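Local atomic coordinates of dehydrogenase (Chromobacterium violaceum, PDB entry 3Q2I), a protein that binds NAD(H) and UDP-N-acetylglucosaminuronic acid and probably oxidises this sugar nucleotide on the pathway to 2,3-diacetamido-2,3-dideoxy-D-mannuronic acid. Residues 130-134 / 303-307; 106-110 / 189-194; 35-39 / 308-313; 142-146 / 285-289. One frame throughout, in Å; residues are numbered along the deposited sequence.

Overall arrangement
Interactions 1 and 2 lie near the centre of the chain, where nearly all touching residues are buried and bound ligands take part: the nicotinamide end of NADH in interaction 1, the hexuronate of the UDP-sugar in interaction 2. They abut, with Q134 packing against H194. Interactions 1 and 3 use successive turns of helix 304-315, which packs on the NAD-binding sheet; H35 reaches P305. The chemistry shifts outward, from amide pairing and ligand hydroxyls at the core to arginine-carboxylate salt bridges beside aliphatic packing in the partly buried interactions 3 and 4. Interaction 4 touches none of the others, its centre about 20 Å from that of interaction 1 and about 26 Å from the rest.

Interaction 1: 130-134 / 303-307; sequences FVVKQ and GHPLY. With NAI (1,4-dihydronicotinamide adenine dinucleotide), chain B.
Q134 and G303 bring the two backbones closest, their CA atoms 4.9 Å apart, where the chain leaving strand 129-131 meets the start of helix 304-315. G303 is the N-cap, and its carbonyl accepts the backbone N-H of Y307. One turn in, the Y307 ring reaches back across the strand end. CG lies anti to the backbone N (chi1 -173°), which carries the phenol obliquely across V132, whose CA sits over one ring face in a CH-pi contact, 4.1 Å from the centroid. CG2 of V132 packs on CE1 of Y307 at 3.8 Å. The phenol OH lies 2.6 Å from V131 O, a weak hydrogen bond whose proton is not settled on this acceptor. Strand 129-131 borders the parallel sheet of the Rossmann fold, and helix 304-315 packs against the end of this strand, beside the cofactor. There the Q134 amide pairs with the nicotinamide carboxamide through two complementary bonds: Q134 OE1 accepts from NAI N7N at 3.0 Å, and Q134 NE2 donates to NAI O7N at 2.8 Å. Both are nearly straight and fix the amide's rotation. H304 lies obliquely against this amide, CE1 being 3.6 Å from Q134 CD, while its NE2 is hydrogen-bonded to E105.

Interaction 2: 106-110 / 189-194; sequences KPMAT and MNQASH. With HP7 ((2S,3S,4R,5R,6R)-5-acetamido-6-[[[(2R,3S,4R,5R)-5-(2,4-dioxopyrimidin-1-yl)-3,4-dihydroxy-oxolan-2-yl]methoxy-hydroxy-phosphoryl]oxy-hydroxy-phosphoryl]oxy-3,4-dihydroxy-oxane-2-carboxylic acid), chain C.
The imidazole of H194 and the aliphatic part of K106 cross at about a right angle, with K106 CE approaching H194 NE2 obliquely at 3.6 Å. The sugar also meets this ring obliquely, its O3' lying 3.3 Å from H194 CD2, and H194 NE2 is hydrogen-bonded to the carboxamide oxygen of NADH. The flat carboxamide of N190 turns OD1 to the sugar and accepts from HP7 O4' at 2.6 Å; its ND2 is held by D184. K106 starts with CG between its backbone N and carbonyl carbon (chi1 65°), and the chain bends at chi2 and chi3, carrying NZ to N190 O, 2.8 Å away. That donor stands above the N190 carbonyl plane, and the same oxygen accepts from S193 OG and S193 N. K106 NZ donates in addition to both HP7 O3' and HP7 O4', each at 3.0 Å. K106 and P107, joined by a cis peptide, belong to the Glu-Lys-Pro signature of this oxidoreductase family, which follows a strand of the Rossmann domain; N190 and H194 come from the C-terminal domain. Next to the lysine, P107 CG packs on M189 CG at 3.9 Å. The bent end of M189 runs across T110, CE lying 3.6 Å from T110 O.

Interaction 3: 35-39 / 308-313; sequences HADRA and YDNVIK
R38 grips a single oxygen of D309 with both terminal nitrogens: NH1 lies 2.8 Å and NH2 2.9 Å from D309 OD1. Because two N-H groups converge on one atom, both bonds are bent, with N-H...O angles of 145° and 139°. The carboxylate lies at the guanidinium edge, near its plane, but the two planes are turned 56° against each other. The second oxygen is served from within the helix, since K313 NZ, one turn on, donates to the syn lone pair of D309 OD2 at 2.7 Å. All three residues therefore form one salt-bridge network. One guanidinium face rests on I312, whose CG2 comes within 3.4 Å of R38 NH2. Segment 35-39 leads from helix 25-34 into strand 39-45 in a beta-alpha-beta crossover of the Rossmann fold, and helix 304-315 from the C-terminal family region packs beside it. H35 uses NE2 to bond P305 O in the preceding turn of that helix, while its CD2 lies 3.6 Å from Y308 CB. The phenol OH of Y308 is hydrogen-bonded to H28. H35 O accepts from R38 N and, weakly, from A39 N. I312 CD1 packs against both H35 CB, 3.7 Å away, and A39 CB.

Interaction 4: 142-146 / 285-289; sequences QLLKR and MDEEI
M285 meets L143 and R146 of helix 139-149 from the 3-10 turn at 285-287, its CB 3.8 Å from L143 CD2. Its CG stands between the backbone N and the carbonyl carbon (chi1 78°), and the chain bends at chi3, so that the methyl CE ends against the helix backbone, 3.7 Å from R146 C. The M285 and R146 side chains run antiparallel past one another, with R146 NH2 3.2 Å from M285 CB. The carbonyl of M285 accepts the backbone N-H of E288, closing the turn. E288 carries the polar part of the contact. Its carboxylate receives R146 end-on, one oxygen to each nitrogen: R146 NH1 to E288 OE1 at 2.9 Å and R146 NH2 to E288 OE2 at 3.1 Å. Both bonds are almost straight, and both oxygens lie in the guanidinium plane and are met on their syn sides, with the two planes 25° apart. This turn follows strand 273-279, an outermost strand of the mixed C-terminal sheet, and helix 139-149 packs on that sheet, L143 touching I274 and W277 of the same strand. At the end of the segment, I289 CD1 reaches L143 CD1 at 3.7 Å.

Interaction 1: 130-134 / 303-307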
# COMPACT_ATOMS: atom_id res chain seq x y z
N PHE A 130 -0.74 -10.71 -38.66
CA PHE A 130 0.73 -10.75 -38.63
C PHE A 130 1.22 -9.45 -38.03
O PHE A 130 0.61 -8.42 -38.29
CB PHE A 130 1.24 -10.75 -40.09
CG PHE A 130 0.77 -11.93 -40.93
CD1 PHE A 130 1.57 -13.08 -40.95
CD2 PHE A 130 -0.38 -11.84 -41.71
CE1 PHE A 130 1.21 -14.20 -41.77
CE2 PHE A 130 -0.74 -12.96 -42.55
CZ PHE A 130 0.04 -14.11 -42.51
N VAL A 131 2.28 -9.52 -37.22
CA VAL A 131 2.88 -8.30 -36.64
C VAL A 131 4.30 -8.32 -37.15
O VAL A 131 5.01 -9.33 -37.04
CB VAL A 131 2.85 -8.35 -35.09
CG1 VAL A 131 3.53 -7.07 -34.54
CG2 VAL A 131 1.42 -8.51 -34.59
N VAL A 132 4.75 -7.18 -37.66
CA VAL A 132 6.08 -7.08 -38.25
C VAL A 132 7.16 -6.99 -37.21
O VAL A 132 7.30 -5.93 -36.58
CB VAL A 132 6.16 -5.88 -39.21
CG1 VAL A 132 7.56 -5.80 -39.75
CG2 VAL A 132 5.08 -5.94 -40.27
N LYS A 133 7.90 -8.06 -37.02
CA LYS A 133 9.13 -8.09 -36.20
C LYS A 133 10.28 -8.58 -37.09
O LYS A 133 10.78 -9.71 -36.98
CB LYS A 133 8.93 -9.01 -34.99
CG LYS A 133 7.99 -8.45 -33.92
CD LYS A 133 7.71 -9.44 -32.79
CE LYS A 133 6.70 -8.85 -31.79
NZ LYS A 133 7.51 -7.94 -30.90
N GLN A 134 10.75 -7.67 -37.93
CA GLN A 134 11.66 -8.07 -39.01
C GLN A 134 13.09 -8.29 -38.53
O GLN A 134 13.90 -8.91 -39.23
CB GLN A 134 11.50 -7.10 -40.19
CG GLN A 134 12.34 -5.83 -40.12
CD GLN A 134 11.79 -4.82 -39.17
OE1 GLN A 134 10.75 -5.02 -38.56
NE2 GLN A 134 12.48 -3.68 -39.07
N GLY A 303 15.53 -8.12 -43.02
CA GLY A 303 14.57 -7.08 -42.78
C GLY A 303 13.27 -7.43 -43.47
O GLY A 303 12.81 -8.57 -43.45
N HIS A 304 12.64 -6.39 -44.01
CA HIS A 304 11.29 -6.53 -44.53
C HIS A 304 11.14 -7.58 -45.63
O HIS A 304 10.16 -8.31 -45.66
CB HIS A 304 10.69 -5.20 -44.94
CG HIS A 304 10.25 -4.36 -43.77
ND1 HIS A 304 11.15 -3.70 -42.95
CD2 HIS A 304 9.02 -4.04 -43.32
CE1 HIS A 304 10.48 -3.03 -42.03
NE2 HIS A 304 9.19 -3.24 -42.21
N PRO A 305 12.12 -7.66 -46.54
CA PRO A 305 11.94 -8.66 -47.60
C PRO A 305 11.79 -10.10 -47.11
O PRO A 305 10.90 -10.82 -47.60
CB PRO A 305 13.19 -8.44 -48.49
CG PRO A 305 13.45 -6.97 -48.34
CD PRO A 305 13.21 -6.71 -46.84
N LEU A 306 12.61 -10.51 -46.15
CA LEU A 306 12.52 -11.82 -45.54
C LEU A 306 11.20 -11.98 -44.80
O LEU A 306 10.57 -13.03 -44.87
CB LEU A 306 13.66 -11.99 -44.55
CG LEU A 306 14.68 -13.10 -44.68
CD1 LEU A 306 15.66 -13.04 -43.49
CD2 LEU A 306 13.95 -14.44 -44.85
N TYR A 307 10.78 -10.94 -44.08
CA TYR A 307 9.51 -11.00 -43.38
C TYR A 307 8.41 -11.34 -44.37
O TYR A 307 7.52 -12.16 -44.12
CB TYR A 307 9.18 -9.64 -42.71
CG TYR A 307 7.96 -9.75 -41.84
CD1 TYR A 307 6.70 -9.34 -42.29
CD2 TYR A 307 8.07 -10.35 -40.60
CE1 TYR A 307 5.58 -9.51 -41.49
CE2 TYR A 307 6.95 -10.52 -39.81
CZ TYR A 307 5.72 -10.10 -40.26
OH TYR A 307 4.63 -10.34 -39.44
PA NAI B . 4.88 8.32 -41.14
O1A NAI B . 4.39 9.48 -40.38
O2A NAI B . 6.12 8.49 -42.12
O5B NAI B . 3.75 7.62 -42.00
C5B NAI B . 2.51 8.20 -41.74
C4B NAI B . 1.55 7.78 -42.85
O4B NAI B . 0.24 7.40 -42.40
C3B NAI B . 1.44 9.19 -43.43
O3B NAI B . 1.68 9.18 -44.85
C2B NAI B . 0.07 9.71 -42.95
O2B NAI B . -0.54 10.67 -43.81
C1B NAI B . -0.69 8.36 -42.97
N9A NAI B . -1.93 8.38 -42.24
C8A NAI B . -2.15 8.92 -41.00
N7A NAI B . -3.39 8.68 -40.65
C5A NAI B . -4.00 7.88 -41.59
C6A NAI B . -5.29 7.33 -41.77
N6A NAI B . -6.29 7.49 -40.82
N1A NAI B . -5.55 6.63 -42.88
C2A NAI B . -4.61 6.49 -43.80
N3A NAI B . -3.38 6.98 -43.71
C4A NAI B . -3.06 7.71 -42.62
O3 NAI B . 5.28 7.19 -40.09
PN NAI B . 6.18 5.95 -40.29
O1N NAI B . 7.57 6.21 -39.77
O2N NAI B . 6.11 5.30 -41.69
O5D NAI B . 5.75 4.89 -39.13
C5D NAI B . 4.62 4.17 -39.57
C4D NAI B . 4.36 2.96 -38.69
O4D NAI B . 5.47 2.08 -38.94
C3D NAI B . 4.45 3.23 -37.16
O3D NAI B . 3.56 2.30 -36.54
C2D NAI B . 5.89 2.83 -36.81
O2D NAI B . 6.00 2.33 -35.47
C1D NAI B . 6.20 1.67 -37.79
N1N NAI B . 7.61 1.52 -38.07
C2N NAI B . 8.17 0.33 -37.97
C3N NAI B . 9.54 0.13 -38.15
C7N NAI B . 10.15 -1.22 -38.06
O7N NAI B . 11.31 -1.45 -37.78
N7N NAI B . 9.38 -2.32 -38.30
C4N NAI B . 10.33 1.28 -38.35
C5N NAI B . 9.69 2.49 -38.55
C6N NAI B . 8.33 2.60 -38.40

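Interaction 2: 106-110 / 189-194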
# COMPACT_ATOMS: atom_id res chain seq x y z
N LYS A 106 4.82 -2.71 -36.30
CA LYS A 106 5.03 -2.64 -34.84
C LYS A 106 4.95 -1.18 -34.43
O LYS A 106 5.16 -0.25 -35.22
CB LYS A 106 6.40 -3.23 -34.49
CG LYS A 106 7.58 -2.43 -35.07
CD LYS A 106 7.83 -1.11 -34.33
CE LYS A 106 9.30 -0.72 -34.31
NZ LYS A 106 9.58 0.64 -33.65
N PRO A 107 4.71 -0.92 -33.15
CA PRO A 107 4.13 -1.96 -32.29
C PRO A 107 2.66 -2.13 -32.67
O PRO A 107 2.06 -1.26 -33.29
CB PRO A 107 4.20 -1.31 -30.89
CG PRO A 107 4.01 0.18 -31.17
CD PRO A 107 4.70 0.43 -32.56
N MET A 108 2.09 -3.28 -32.31
CA MET A 108 0.73 -3.57 -32.72
C MET A 108 -0.31 -2.61 -32.14
O MET A 108 -1.33 -2.35 -32.74
CB MET A 108 0.33 -5.02 -32.49
CG MET A 108 0.26 -5.33 -30.98
SD MET A 108 0.25 -7.11 -30.59
CE MET A 108 -1.32 -7.60 -31.28
N ALA A 109 -0.03 -2.11 -30.93
CA ALA A 109 -0.92 -1.16 -30.27
C ALA A 109 -0.09 -0.31 -29.33
O ALA A 109 1.08 -0.63 -29.10
CB ALA A 109 -2.05 -1.89 -29.46
N THR A 110 -0.72 0.73 -28.78
CA THR A 110 -0.02 1.59 -27.79
C THR A 110 -0.64 1.40 -26.40
O THR A 110 -0.15 2.00 -25.44
CB THR A 110 -0.09 3.06 -28.16
OG1 THR A 110 -1.45 3.49 -28.30
CG2 THR A 110 0.68 3.36 -29.48
N MET A 189 8.70 1.93 -26.41
CA MET A 189 7.63 1.37 -27.26
C MET A 189 7.88 1.61 -28.76
O MET A 189 7.50 0.74 -29.56
CB MET A 189 6.31 2.01 -26.86
CG MET A 189 5.09 1.66 -27.75
SD MET A 189 3.54 2.21 -27.04
CE MET A 189 3.28 0.98 -25.76
N ASN A 190 8.49 2.74 -29.07
CA ASN A 190 8.86 3.01 -30.48
C ASN A 190 10.31 2.58 -30.70
O ASN A 190 10.57 1.47 -31.16
CB ASN A 190 8.65 4.47 -30.87
CG ASN A 190 9.09 4.71 -32.32
OD1 ASN A 190 9.96 4.00 -32.79
ND2 ASN A 190 8.43 5.59 -33.04
N GLN A 191 11.27 3.39 -30.27
CA GLN A 191 12.62 3.26 -30.87
C GLN A 191 13.32 1.95 -30.57
O GLN A 191 13.86 1.27 -31.46
CB GLN A 191 13.50 4.48 -30.55
CG GLN A 191 13.01 5.75 -31.24
CD GLN A 191 11.92 6.46 -30.45
OE1 GLN A 191 11.84 6.38 -29.21
NE2 GLN A 191 11.06 7.16 -31.15
N ALA A 192 13.24 1.53 -29.31
CA ALA A 192 13.90 0.30 -28.90
C ALA A 192 13.00 -0.95 -28.89
O ALA A 192 13.35 -1.94 -28.24
CB ALA A 192 14.54 0.54 -27.52
N SER A 193 11.83 -0.91 -29.52
CA SER A 193 10.89 -2.01 -29.39
C SER A 193 11.44 -3.35 -29.88
O SER A 193 11.04 -4.37 -29.35
CB SER A 193 9.53 -1.70 -30.01
OG SER A 193 9.75 -1.41 -31.37
N HIS A 194 12.34 -3.34 -30.85
CA HIS A 194 12.92 -4.60 -31.34
C HIS A 194 13.88 -5.22 -30.33
O HIS A 194 14.29 -6.36 -30.48
CB HIS A 194 13.63 -4.41 -32.71
CG HIS A 194 12.72 -4.03 -33.85
ND1 HIS A 194 11.77 -4.89 -34.35
CD2 HIS A 194 12.72 -2.96 -34.67
CE1 HIS A 194 11.14 -4.32 -35.37
NE2 HIS A 194 11.70 -3.14 -35.58
N1 HP7 C . 19.00 9.50 -36.16
C2 HP7 C . 19.83 10.43 -35.68
O2 HP7 C . 19.43 11.62 -35.60
N3 HP7 C . 21.08 10.14 -35.33
C4 HP7 C . 21.53 8.88 -35.43
O4 HP7 C . 22.74 8.68 -35.13
C5 HP7 C . 20.69 7.87 -35.91
C6 HP7 C . 19.40 8.22 -36.28
PA HP7 C . 17.30 5.24 -38.51
PB HP7 C . 15.66 2.95 -38.58
O'P HP7 C . 13.38 5.79 -34.57
O'Q HP7 C . 11.57 5.66 -35.82
C1' HP7 C . 15.04 2.44 -36.08
O1A HP7 C . 18.61 4.69 -37.98
O1B HP7 C . 16.92 2.12 -38.44
C1C HP7 C . 17.62 9.88 -36.47
C2' HP7 C . 14.42 1.22 -35.38
N2' HP7 C . 14.77 -0.01 -36.08
O2A HP7 C . 17.07 5.51 -39.97
O2B HP7 C . 14.86 3.01 -39.86
C2C HP7 C . 17.44 10.36 -37.90
O2C HP7 C . 16.52 11.45 -37.81
C3' HP7 C . 12.90 1.35 -35.30
O3' HP7 C . 12.47 0.34 -34.35
O3A HP7 C . 16.03 4.40 -38.00
O3B HP7 C . 14.61 2.42 -37.45
C3C HP7 C . 16.71 9.20 -38.57
O3C HP7 C . 15.86 9.67 -39.62
C4' HP7 C . 12.48 2.73 -34.77
O4' HP7 C . 11.08 2.94 -34.84
C4C HP7 C . 15.89 8.58 -37.45
O4C HP7 C . 16.82 8.70 -36.37
C5' HP7 C . 13.10 3.77 -35.73
O5' HP7 C . 14.51 3.66 -35.54
C5C HP7 C . 15.66 7.11 -37.72
O5C HP7 C . 16.99 6.59 -37.69
C6' HP7 C . 12.64 5.16 -35.37
C7' HP7 C . 15.43 -1.06 -35.60
O7' HP7 C . 15.78 -1.22 -34.42
C8' HP7 C . 15.76 -2.14 -36.60

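Interaction 3: 35-39 / 308-313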
# COMPACT_ATOMS: atom_id res chain seq x y z
N HIS A 35 9.32 -9.36 -54.30
CA HIS A 35 8.59 -10.62 -54.30
C HIS A 35 7.55 -10.56 -55.43
O HIS A 35 6.52 -11.25 -55.38
CB HIS A 35 7.97 -10.95 -52.93
CG HIS A 35 8.98 -11.29 -51.86
ND1 HIS A 35 9.78 -12.41 -51.92
CD2 HIS A 35 9.34 -10.63 -50.73
CE1 HIS A 35 10.57 -12.44 -50.86
NE2 HIS A 35 10.33 -11.36 -50.13
N ALA A 36 7.84 -9.78 -56.47
CA ALA A 36 6.81 -9.50 -57.49
C ALA A 36 6.25 -10.73 -58.24
O ALA A 36 5.16 -10.65 -58.80
CB ALA A 36 7.31 -8.46 -58.50
N ASP A 37 6.95 -11.85 -58.26
CA ASP A 37 6.41 -13.04 -58.90
C ASP A 37 5.37 -13.79 -58.07
O ASP A 37 4.56 -14.52 -58.62
CB ASP A 37 7.53 -14.03 -59.27
CG ASP A 37 8.36 -13.56 -60.47
OD1 ASP A 37 7.88 -12.73 -61.28
OD2 ASP A 37 9.51 -14.03 -60.61
N ARG A 38 5.38 -13.59 -56.74
CA ARG A 38 4.51 -14.30 -55.81
C ARG A 38 3.43 -13.36 -55.27
O ARG A 38 2.41 -13.79 -54.71
CB ARG A 38 5.30 -14.90 -54.64
CG ARG A 38 5.92 -16.27 -54.88
CD ARG A 38 6.41 -16.91 -53.59
NE ARG A 38 7.53 -16.16 -53.03
CZ ARG A 38 8.03 -16.30 -51.80
NH1 ARG A 38 9.06 -15.53 -51.46
NH2 ARG A 38 7.57 -17.20 -50.93
N ALA A 39 3.66 -12.06 -55.41
CA ALA A 39 2.86 -11.07 -54.70
C ALA A 39 2.68 -9.80 -55.52
O ALA A 39 3.60 -9.36 -56.21
CB ALA A 39 3.55 -10.70 -53.37
N TYR A 308 8.44 -10.68 -45.52
CA TYR A 308 7.42 -10.94 -46.50
C TYR A 308 7.45 -12.39 -47.04
O TYR A 308 6.39 -12.94 -47.31
CB TYR A 308 7.57 -9.93 -47.64
CG TYR A 308 6.66 -8.76 -47.46
CD1 TYR A 308 5.37 -8.75 -47.96
CD2 TYR A 308 7.06 -7.68 -46.66
CE1 TYR A 308 4.52 -7.69 -47.77
CE2 TYR A 308 6.23 -6.61 -46.52
CZ TYR A 308 4.95 -6.61 -47.00
OH TYR A 308 4.17 -5.50 -46.82
N ASP A 309 8.60 -13.04 -47.09
CA ASP A 309 8.66 -14.44 -47.57
C ASP A 309 7.83 -15.31 -46.60
O ASP A 309 7.04 -16.14 -47.05
CB ASP A 309 10.11 -14.91 -47.58
CG ASP A 309 10.27 -16.38 -47.99
OD1 ASP A 309 9.71 -16.73 -49.04
OD2 ASP A 309 10.92 -17.17 -47.28
N ASN A 310 7.96 -15.14 -45.28
CA ASN A 310 7.10 -15.92 -44.38
C ASN A 310 5.60 -15.65 -44.54
O ASN A 310 4.78 -16.58 -44.40
CB ASN A 310 7.56 -15.79 -42.92
CG ASN A 310 6.53 -16.33 -41.92
OD1 ASN A 310 5.91 -15.55 -41.21
ND2 ASN A 310 6.36 -17.65 -41.86
N VAL A 311 5.21 -14.39 -44.78
CA VAL A 311 3.82 -14.03 -44.90
C VAL A 311 3.26 -14.68 -46.18
O VAL A 311 2.17 -15.24 -46.16
CB VAL A 311 3.64 -12.52 -44.96
CG1 VAL A 311 2.22 -12.11 -45.28
CG2 VAL A 311 4.10 -11.88 -43.61
N ILE A 312 4.05 -14.59 -47.25
CA ILE A 312 3.68 -15.25 -48.51
C ILE A 312 3.57 -16.75 -48.36
O ILE A 312 2.53 -17.30 -48.71
CB ILE A 312 4.66 -14.85 -49.64
CG1 ILE A 312 4.37 -13.39 -50.03
CG2 ILE A 312 4.45 -15.73 -50.93
CD1 ILE A 312 5.58 -12.73 -50.68
N LYS A 313 4.58 -17.40 -47.81
CA LYS A 313 4.50 -18.83 -47.53
C LYS A 313 3.29 -19.21 -46.68
O LYS A 313 2.59 -20.19 -46.95
CB LYS A 313 5.79 -19.38 -46.93
CG LYS A 313 7.00 -19.32 -47.85
CD LYS A 313 8.22 -19.80 -47.11
CE LYS A 313 9.19 -20.36 -48.13
NZ LYS A 313 10.50 -19.67 -48.06

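Interaction 4: 142-146 / 285-289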
# COMPACT_ATOMS: atom_id res chain seq x y z
N GLN A 142 19.54 -14.62 -34.84
CA GLN A 142 19.36 -16.05 -35.09
C GLN A 142 20.35 -16.98 -34.42
O GLN A 142 19.95 -17.99 -33.84
CB GLN A 142 19.28 -16.30 -36.60
CG GLN A 142 17.91 -15.92 -37.17
CD GLN A 142 16.75 -16.72 -36.60
OE1 GLN A 142 16.79 -17.94 -36.62
NE2 GLN A 142 15.71 -16.04 -36.08
N LEU A 143 21.63 -16.66 -34.44
CA LEU A 143 22.57 -17.49 -33.70
C LEU A 143 22.29 -17.52 -32.20
O LEU A 143 22.39 -18.57 -31.58
CB LEU A 143 24.02 -17.01 -33.89
CG LEU A 143 24.71 -17.54 -35.16
CD1 LEU A 143 26.02 -16.76 -35.43
CD2 LEU A 143 25.01 -18.99 -34.88
N LEU A 144 22.06 -16.35 -31.61
CA LEU A 144 21.63 -16.25 -30.22
C LEU A 144 20.41 -17.14 -30.00
O LEU A 144 20.38 -17.92 -29.05
CB LEU A 144 21.23 -14.81 -29.88
CG LEU A 144 22.33 -13.88 -29.38
CD1 LEU A 144 21.80 -12.46 -29.21
CD2 LEU A 144 22.98 -14.41 -28.12
N LYS A 145 19.39 -16.99 -30.85
CA LYS A 145 18.21 -17.82 -30.64
C LYS A 145 18.53 -19.32 -30.69
O LYS A 145 18.05 -20.12 -29.87
CB LYS A 145 17.11 -17.46 -31.64
CG LYS A 145 15.83 -18.29 -31.46
CD LYS A 145 15.05 -17.97 -30.17
CE LYS A 145 13.68 -18.68 -30.14
NZ LYS A 145 12.89 -18.47 -28.88
N ARG A 146 19.34 -19.70 -31.67
CA ARG A 146 19.78 -21.08 -31.76
C ARG A 146 20.53 -21.55 -30.51
O ARG A 146 20.29 -22.65 -29.98
CB ARG A 146 20.57 -21.29 -33.06
CG ARG A 146 19.65 -21.37 -34.26
CD ARG A 146 20.40 -21.27 -35.60
NE ARG A 146 21.44 -22.29 -35.74
CZ ARG A 146 22.53 -22.14 -36.49
NH1 ARG A 146 22.74 -21.03 -37.18
NH2 ARG A 146 23.44 -23.11 -36.55
N MET A 285 27.39 -24.49 -34.82
CA MET A 285 27.00 -23.11 -35.09
C MET A 285 28.13 -22.12 -34.83
O MET A 285 28.10 -21.03 -35.38
CB MET A 285 25.74 -22.72 -34.31
CG MET A 285 26.02 -22.40 -32.85
SD MET A 285 24.59 -21.80 -31.91
CE MET A 285 23.59 -23.28 -31.71
N ASP A 286 29.13 -22.49 -34.05
CA ASP A 286 30.26 -21.59 -33.75
C ASP A 286 31.14 -21.16 -34.92
O ASP A 286 31.85 -20.15 -34.83
CB ASP A 286 31.13 -22.14 -32.62
CG ASP A 286 30.37 -22.29 -31.31
OD1 ASP A 286 29.43 -21.50 -31.07
OD2 ASP A 286 30.72 -23.22 -30.55
N GLU A 287 31.12 -21.89 -36.04
CA GLU A 287 31.93 -21.46 -37.18
C GLU A 287 31.27 -20.44 -38.10
O GLU A 287 31.92 -19.86 -38.97
CB GLU A 287 32.50 -22.65 -37.96
CG GLU A 287 31.53 -23.76 -38.30
CD GLU A 287 32.22 -25.12 -38.36
OE1 GLU A 287 31.52 -26.16 -38.29
OE2 GLU A 287 33.47 -25.14 -38.45
N GLU A 288 30.00 -20.15 -37.85
CA GLU A 288 29.27 -19.11 -38.58
C GLU A 288 29.53 -17.72 -38.00
O GLU A 288 29.02 -16.72 -38.52
CB GLU A 288 27.78 -19.43 -38.56
CG GLU A 288 27.50 -20.87 -38.97
CD GLU A 288 26.09 -21.34 -38.67
OE1 GLU A 288 25.15 -20.53 -38.79
OE2 GLU A 288 25.92 -22.53 -38.33
N ILE A 289 30.34 -17.64 -36.95
CA ILE A 289 30.33 -16.47 -36.08
C ILE A 289 30.94 -15.19 -36.64
O ILE A 289 30.49 -14.08 -36.32
CB ILE A 289 30.90 -16.76 -34.68
CG1 ILE A 289 29.79 -16.59 -33.65
CG2 ILE A 289 32.05 -15.81 -34.36
CD1 ILE A 289 28.92 -17.81 -33.45